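PDB 3HTU: vacuolar protein-sorting-associated protein 25 from Homo sapiens, which forms part of the ESCRT-II complex, which is required for multivesicular body formation and for sorting endosomal cargo into these bodies. Local coordinates for residues Ala65-Val70 with Arg74-Phe79; Lys12-Trp17 with Leu53-Ala58. One frame throughout, in Å; residues are numbered along the deposited sequence.

Contact 1: Ala65-Val70 with Arg74-Phe79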
loop_
_atom_site.group_PDB
_atom_site.type_symbol
_atom_site.label_atom_id
_atom_site.label_comp_id
_atom_site.label_asym_id
_atom_site.label_seq_id
_atom_site.Cartn_x
_atom_site.Cartn_y
_atom_site.Cartn_z
ATOM N N ALA A 65 7.822 -5.505 -8.266
ATOM C CA ALA A 65 7.336 -5.441 -6.887
ATOM C C ALA A 65 7.712 -6.701 -6.149
ATOM O O ALA A 65 7.827 -7.762 -6.749
ATOM C CB ALA A 65 5.807 -5.265 -6.861
ATOM N N GLU A 66 7.940 -6.570 -4.846
ATOM C CA GLU A 66 8.048 -7.725 -3.978
ATOM C C GLU A 66 7.098 -7.507 -2.798
ATOM O O GLU A 66 7.194 -6.509 -2.085
ATOM C CB GLU A 66 9.477 -7.931 -3.478
ATOM C CG GLU A 66 9.650 -9.241 -2.723
ATOM C CD GLU A 66 11.091 -9.494 -2.270
ATOM O OE1 GLU A 66 12.042 -9.045 -2.960
ATOM O OE2 GLU A 66 11.266 -10.137 -1.212
ATOM N N ILE A 67 6.213 -8.468 -2.583
ATOM C CA ILE A 67 5.215 -8.331 -1.522
ATOM C C ILE A 67 5.790 -8.811 -0.192
ATOM O O ILE A 67 6.515 -9.809 -0.141
ATOM C CB ILE A 67 3.885 -9.052 -1.914
ATOM C CG1 ILE A 67 3.379 -8.491 -3.253
ATOM C CG2 ILE A 67 2.818 -8.903 -0.798
ATOM C CD1 ILE A 67 2.439 -9.431 -4.031
ATOM N N ILE A 68 5.516 -8.051 0.877
ATOM C CA ILE A 68 5.841 -8.468 2.249
ATOM C C ILE A 68 4.567 -8.870 2.987
ATOM O O ILE A 68 3.646 -8.054 3.191
ATOM C CB ILE A 68 6.663 -7.405 3.044
ATOM C CG1 ILE A 68 7.946 -7.038 2.285
ATOM C CG2 ILE A 68 7.104 -7.942 4.379
ATOM C CD1 ILE A 68 7.874 -5.756 1.476
ATOM N N THR A 69 4.534 -10.132 3.401
ATOM C CA THR A 69 3.322 -10.709 3.959
ATOM C C THR A 69 3.378 -10.971 5.456
ATOM O O THR A 69 2.376 -11.406 6.037
ATOM C CB THR A 69 2.891 -11.985 3.219
ATOM O OG1 THR A 69 3.910 -12.976 3.341
ATOM C CG2 THR A 69 2.645 -11.681 1.765
ATOM N N VAL A 70 4.503 -10.676 6.101
ATOM C CA VAL A 70 4.584 -10.895 7.539
ATOM C C VAL A 70 3.621 -9.960 8.276
ATOM O O VAL A 70 3.501 -8.774 7.944
ATOM C CB VAL A 70 6.036 -10.839 8.117
ATOM C CG1 VAL A 70 6.864 -12.039 7.624
ATOM C CG2 VAL A 70 6.722 -9.540 7.791
ATOM N N ARG A 74 3.083 -5.714 7.001
ATOM C CA ARG A 74 2.650 -6.134 5.680
ATOM C C ARG A 74 2.785 -4.990 4.710
ATOM O O ARG A 74 2.551 -3.821 5.062
ATOM C CB ARG A 74 1.169 -6.548 5.681
ATOM C CG ARG A 74 0.834 -7.830 6.418
ATOM C CD ARG A 74 -0.666 -8.142 6.315
ATOM N NE ARG A 74 -1.170 -8.285 4.939
ATOM C CZ ARG A 74 -1.163 -9.424 4.246
ATOM N NH1 ARG A 74 -0.661 -10.525 4.781
ATOM N NH2 ARG A 74 -1.652 -9.462 3.016
ATOM N N GLY A 75 3.110 -5.326 3.468
ATOM C CA GLY A 75 3.200 -4.299 2.456
ATOM C C GLY A 75 3.928 -4.755 1.225
ATOM O O GLY A 75 3.955 -5.943 0.919
ATOM N N VAL A 76 4.515 -3.797 0.517
ATOM C CA VAL A 76 5.041 -4.056 -0.800
ATOM C C VAL A 76 6.221 -3.109 -1.062
ATOM O O VAL A 76 6.219 -1.946 -0.624
ATOM C CB VAL A 76 3.913 -4.007 -1.879
ATOM C CG1 VAL A 76 3.244 -2.636 -1.929
ATOM C CG2 VAL A 76 4.422 -4.398 -3.265
ATOM N N LYS A 77 7.260 -3.633 -1.717
ATOM C CA LYS A 77 8.329 -2.769 -2.234
ATOM C C LYS A 77 8.273 -2.765 -3.739
ATOM O O LYS A 77 8.159 -3.809 -4.363
ATOM C CB LYS A 77 9.707 -3.227 -1.745
ATOM C CG LYS A 77 10.899 -2.365 -2.239
ATOM C CD LYS A 77 12.160 -2.713 -1.435
ATOM C CE LYS A 77 13.419 -1.983 -1.932
ATOM N NZ LYS A 77 14.629 -2.423 -1.148
ATOM N N PHE A 78 8.371 -1.578 -4.327
ATOM C CA PHE A 78 8.396 -1.430 -5.781
ATOM C C PHE A 78 9.817 -1.219 -6.267
ATOM O O PHE A 78 10.643 -0.640 -5.573
ATOM C CB PHE A 78 7.514 -0.273 -6.227
ATOM C CG PHE A 78 6.055 -0.459 -5.891
ATOM C CD1 PHE A 78 5.534 0.045 -4.694
ATOM C CD2 PHE A 78 5.212 -1.153 -6.758
ATOM C CE1 PHE A 78 4.184 -0.138 -4.376
ATOM C CE2 PHE A 78 3.859 -1.344 -6.444
ATOM C CZ PHE A 78 3.355 -0.837 -5.260
ATOM N N PHE A 79 10.079 -1.726 -7.459
ATOM C CA PHE A 79 11.405 -1.678 -8.082
ATOM C C PHE A 79 11.264 -1.023 -9.444
ATOM O O PHE A 79 12.201 -0.557 -10.055
ATOM C CB PHE A 79 11.987 -3.096 -8.214
ATOM C CG PHE A 79 12.072 -3.819 -6.912
ATOM C CD1 PHE A 79 11.077 -4.736 -6.551
ATOM C CD2 PHE A 79 13.114 -3.571 -6.024
ATOM C CE1 PHE A 79 11.132 -5.417 -5.332
ATOM C CE2 PHE A 79 13.167 -4.241 -4.794
ATOM C CZ PHE A 79 12.154 -5.162 -4.451
ATOM O OXT PHE A 79 10.179 -0.913 -9.990
HETATM O O HOH W 1 -0.145 -11.069 7.698
#

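Contact 2: Lys12-Trp17 with Leu53-Ala58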
loop_
_atom_site.group_PDB
_atom_site.type_symbol
_atom_site.label_atom_id
_atom_site.label_comp_id
_atom_site.label_asym_id
_atom_site.label_seq_id
_atom_site.Cartn_x
_atom_site.Cartn_y
_atom_site.Cartn_z
ATOM N N LYS A 12 -0.818 -1.947 -13.567
ATOM C CA LYS A 12 -0.333 -0.876 -14.441
ATOM C C LYS A 12 -0.589 0.514 -13.840
ATOM O O LYS A 12 0.286 1.362 -13.866
ATOM C CB LYS A 12 -0.968 -0.999 -15.837
ATOM C CG LYS A 12 -0.474 0.006 -16.893
ATOM C CD LYS A 12 -0.940 -0.392 -18.292
ATOM C CE LYS A 12 -0.503 0.608 -19.359
ATOM N NZ LYS A 12 0.971 0.589 -19.639
ATOM N N LEU A 13 -1.782 0.728 -13.286
ATOM C CA LEU A 13 -2.137 2.012 -12.679
ATOM C C LEU A 13 -1.379 2.332 -11.396
ATOM O O LEU A 13 -0.964 3.481 -11.183
ATOM C CB LEU A 13 -3.648 2.098 -12.404
ATOM C CG LEU A 13 -4.618 2.268 -13.579
ATOM C CD1 LEU A 13 -6.059 2.122 -13.090
ATOM C CD2 LEU A 13 -4.433 3.608 -14.295
ATOM N N ILE A 14 -1.211 1.332 -10.532
ATOM C CA ILE A 14 -0.512 1.549 -9.276
ATOM C C ILE A 14 0.951 1.880 -9.554
ATOM O O ILE A 14 1.523 2.780 -8.948
ATOM C CB ILE A 14 -0.607 0.321 -8.327
ATOM C CG1 ILE A 14 -2.041 0.130 -7.822
ATOM C CG2 ILE A 14 0.342 0.476 -7.125
ATOM C CD1 ILE A 14 -2.377 -1.314 -7.489
ATOM N N TYR A 15 1.546 1.136 -10.476
ATOM C CA TYR A 15 2.980 1.243 -10.721
ATOM C C TYR A 15 3.306 2.569 -11.395
ATOM O O TYR A 15 4.357 3.156 -11.156
ATOM C CB TYR A 15 3.477 0.065 -11.555
ATOM C CG TYR A 15 4.976 0.058 -11.706
ATOM C CD1 TYR A 15 5.793 -0.457 -10.702
ATOM C CD2 TYR A 15 5.579 0.596 -12.831
ATOM C CE1 TYR A 15 7.162 -0.438 -10.819
ATOM C CE2 TYR A 15 6.960 0.611 -12.963
ATOM C CZ TYR A 15 7.744 0.084 -11.955
ATOM O OH TYR A 15 9.116 0.086 -12.067
ATOM N N GLN A 16 2.384 3.020 -12.244
ATOM C CA GLN A 16 2.410 4.346 -12.830
ATOM C C GLN A 16 2.469 5.415 -11.729
ATOM O O GLN A 16 3.240 6.358 -11.835
ATOM C CB GLN A 16 1.150 4.524 -13.677
ATOM C CG GLN A 16 1.358 5.044 -15.076
ATOM C CD GLN A 16 0.103 4.903 -15.942
ATOM O OE1 GLN A 16 0.173 4.449 -17.088
ATOM N NE2 GLN A 16 -1.049 5.289 -15.398
ATOM N N TRP A 17 1.663 5.258 -10.671
ATOM C CA TRP A 17 1.589 6.262 -9.601
ATOM C C TRP A 17 2.844 6.294 -8.722
ATOM O O TRP A 17 3.281 7.366 -8.290
ATOM C CB TRP A 17 0.336 6.071 -8.718
ATOM C CG TRP A 17 0.327 7.045 -7.594
ATOM C CD1 TRP A 17 -0.106 8.339 -7.641
ATOM C CD2 TRP A 17 0.853 6.844 -6.271
ATOM N NE1 TRP A 17 0.092 8.949 -6.427
ATOM C CE2 TRP A 17 0.678 8.056 -5.566
ATOM C CE3 TRP A 17 1.442 5.755 -5.610
ATOM C CZ2 TRP A 17 1.067 8.213 -4.232
ATOM C CZ3 TRP A 17 1.826 5.908 -4.279
ATOM C CH2 TRP A 17 1.638 7.130 -3.606
ATOM N N LEU A 53 -3.972 -7.154 -3.862
ATOM C CA LEU A 53 -2.972 -8.220 -3.836
ATOM C C LEU A 53 -2.761 -8.913 -5.183
ATOM O O LEU A 53 -1.626 -9.239 -5.539
ATOM C CB LEU A 53 -3.262 -9.242 -2.745
ATOM C CG LEU A 53 -2.563 -8.895 -1.432
ATOM C CD1 LEU A 53 -3.141 -9.716 -0.310
ATOM C CD2 LEU A 53 -1.021 -9.032 -1.523
ATOM N N ARG A 54 -3.844 -9.148 -5.926
ATOM C CA ARG A 54 -3.728 -9.727 -7.262
ATOM C C ARG A 54 -3.055 -8.753 -8.258
ATOM O O ARG A 54 -2.357 -9.182 -9.177
ATOM C CB ARG A 54 -5.087 -10.211 -7.787
ATOM C CG ARG A 54 -5.866 -11.158 -6.846
ATOM C CD ARG A 54 -5.514 -12.645 -7.002
ATOM N NE ARG A 54 -6.563 -13.486 -6.396
ATOM C CZ ARG A 54 -6.567 -14.820 -6.354
ATOM N NH1 ARG A 54 -5.570 -15.529 -6.885
ATOM N NH2 ARG A 54 -7.583 -15.454 -5.775
ATOM N N ALA A 55 -3.286 -7.451 -8.077
ATOM C CA ALA A 55 -2.612 -6.429 -8.866
ATOM C C ALA A 55 -1.109 -6.495 -8.582
ATOM O O ALA A 55 -0.296 -6.483 -9.507
ATOM C CB ALA A 55 -3.140 -5.046 -8.529
ATOM N N LEU A 56 -0.775 -6.575 -7.300
ATOM C CA LEU A 56 0.608 -6.603 -6.839
ATOM C C LEU A 56 1.334 -7.886 -7.239
ATOM O O LEU A 56 2.541 -7.864 -7.490
ATOM C CB LEU A 56 0.645 -6.435 -5.323
ATOM C CG LEU A 56 0.871 -5.050 -4.694
ATOM C CD1 LEU A 56 0.689 -3.874 -5.625
ATOM C CD2 LEU A 56 0.059 -4.869 -3.482
ATOM N N GLN A 57 0.590 -8.996 -7.290
ATOM C CA GLN A 57 1.125 -10.299 -7.712
ATOM C C GLN A 57 1.524 -10.289 -9.192
ATOM O O GLN A 57 2.562 -10.844 -9.555
ATOM C CB GLN A 57 0.136 -11.443 -7.390
ATOM C CG GLN A 57 0.085 -11.830 -5.880
ATOM C CD GLN A 57 -1.198 -12.532 -5.446
ATOM O OE1 GLN A 57 -2.039 -12.933 -6.271
ATOM N NE2 GLN A 57 -1.358 -12.681 -4.137
ATOM N N ALA A 58 0.708 -9.652 -10.039
ATOM C CA ALA A 58 1.051 -9.471 -11.444
ATOM C C ALA A 58 2.310 -8.617 -11.598
ATOM O O ALA A 58 3.177 -8.938 -12.414
ATOM C CB ALA A 58 -0.117 -8.862 -12.229
#

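Contact 1: Ala65-Val70 with Arg74-Phe79
Residues Ala-65 to Ile-68 and Gly-75 to Phe-78 pair as the two strands of an antiparallel beta hairpin at the C-terminal end of the chain, their short axes 160° apart. Four backbone bonds establish the register: at the hydrogen-bonded pair Glu-66/Lys-77, Glu-66 N reaches Lys-77 O at 2.8 Å and Lys-77 N returns to Glu-66 O; at Ile-68/Gly-75, Ile-68 N and Gly-75 O lie 2.6 Å apart and Gly-75 N bonds back to Ile-68 O. Ala-65/Phe-78 and Ile-67/Val-76 are the non-hydrogen-bonded pairs. This hairpin is the wing of the C-terminal winged-helix domain. On its inner face, Ala-65 CB touches Val-76 CG2 (3.9 Å), with Ile-67 and Phe-78 beside them, facing the helices. Glu-66 and Lys-77 share the other face, where both bond to the chain of another protein. Phe-79 brings the edge of its ring against the first strand: with CG beside its backbone N (chi1 -57°), CE1 lies 3.5 Å from Glu-66 CB. Replacing the ring by alanine is likely to open a gap beside Glu-66 CB and the Ala-65 backbone. Near the hairpin's turn, a water bridges Thr-69 O and Arg-74 NH1, while Arg-74 NH2 forms a salt bridge with Glu-49.

Contact 2: Lys12-Trp17 with Leu53-Ala58
Ile-14 of helix 7-19 meets Ala-55 and Leu-56 of helix 49-61 in the three-helix core of the winged-helix domain, a variant of the helix-turn-helix fold in which helices pack against a small antiparallel sheet. The contact is small, burying 89 Å² in total over both segments, yet all three touching residues are buried, and its centre lies about 5 Å from the centre of the chain.

The interaction across the helices is apolar. Ile-14 supplies one atom, the terminal methyl CD1, while Ala-55 offers its CB and Leu-56 its CD1 branch. Ile-14 and Ala-55 both start out toward the other helix, and the longer Ile-14 chain spans most of the distance to the short Ala-55. In Ile-14, CG1 lies anti to the carbonyl carbon (chi1 -68°) and the extended second torsion carries CD1 outward across the gap between the backbones.

No polar pair joins the two segments; the backbone bonds lie within each helix, Gln-16 N to Lys-12 O and Gln-57 N to Leu-53 O at 2.8 Å, while Tyr-15 OH bonds to Phe-79 OXT. Neighbours from elsewhere also pack here, among them Phe-44 and Phe-78 on Ile-14, and Leu-30, Val-76 and Phe-78 on Leu-56. Within the pair of segments, Ile-14 CD1 stands 3.9 Å from Ala-55 CB and 4.4 Å from Leu-56 CD1.

In the fold
From the N terminus, helix 7-19 comes first, and contact 2 closes a long loop of 35 intervening residues when the chain returns as helix 49-61; strand 27-28 and helix 30-35 lie within it. Helix 49-61 is followed, after a short connection, by strand 65-68, and contact 1 closes a short loop of three residues. The loops are in series, neither nesting nor crossing, with contact centres about 11 Å apart. Evidence that they form one fold comes from their direct contacts: Ile-67 CD1 packs 3.7 Å from Leu-56 CB, and Phe-79 OXT lies 2.5 Å from Tyr-15 OH, a probable hydrogen bond joining the C terminus to the first helix.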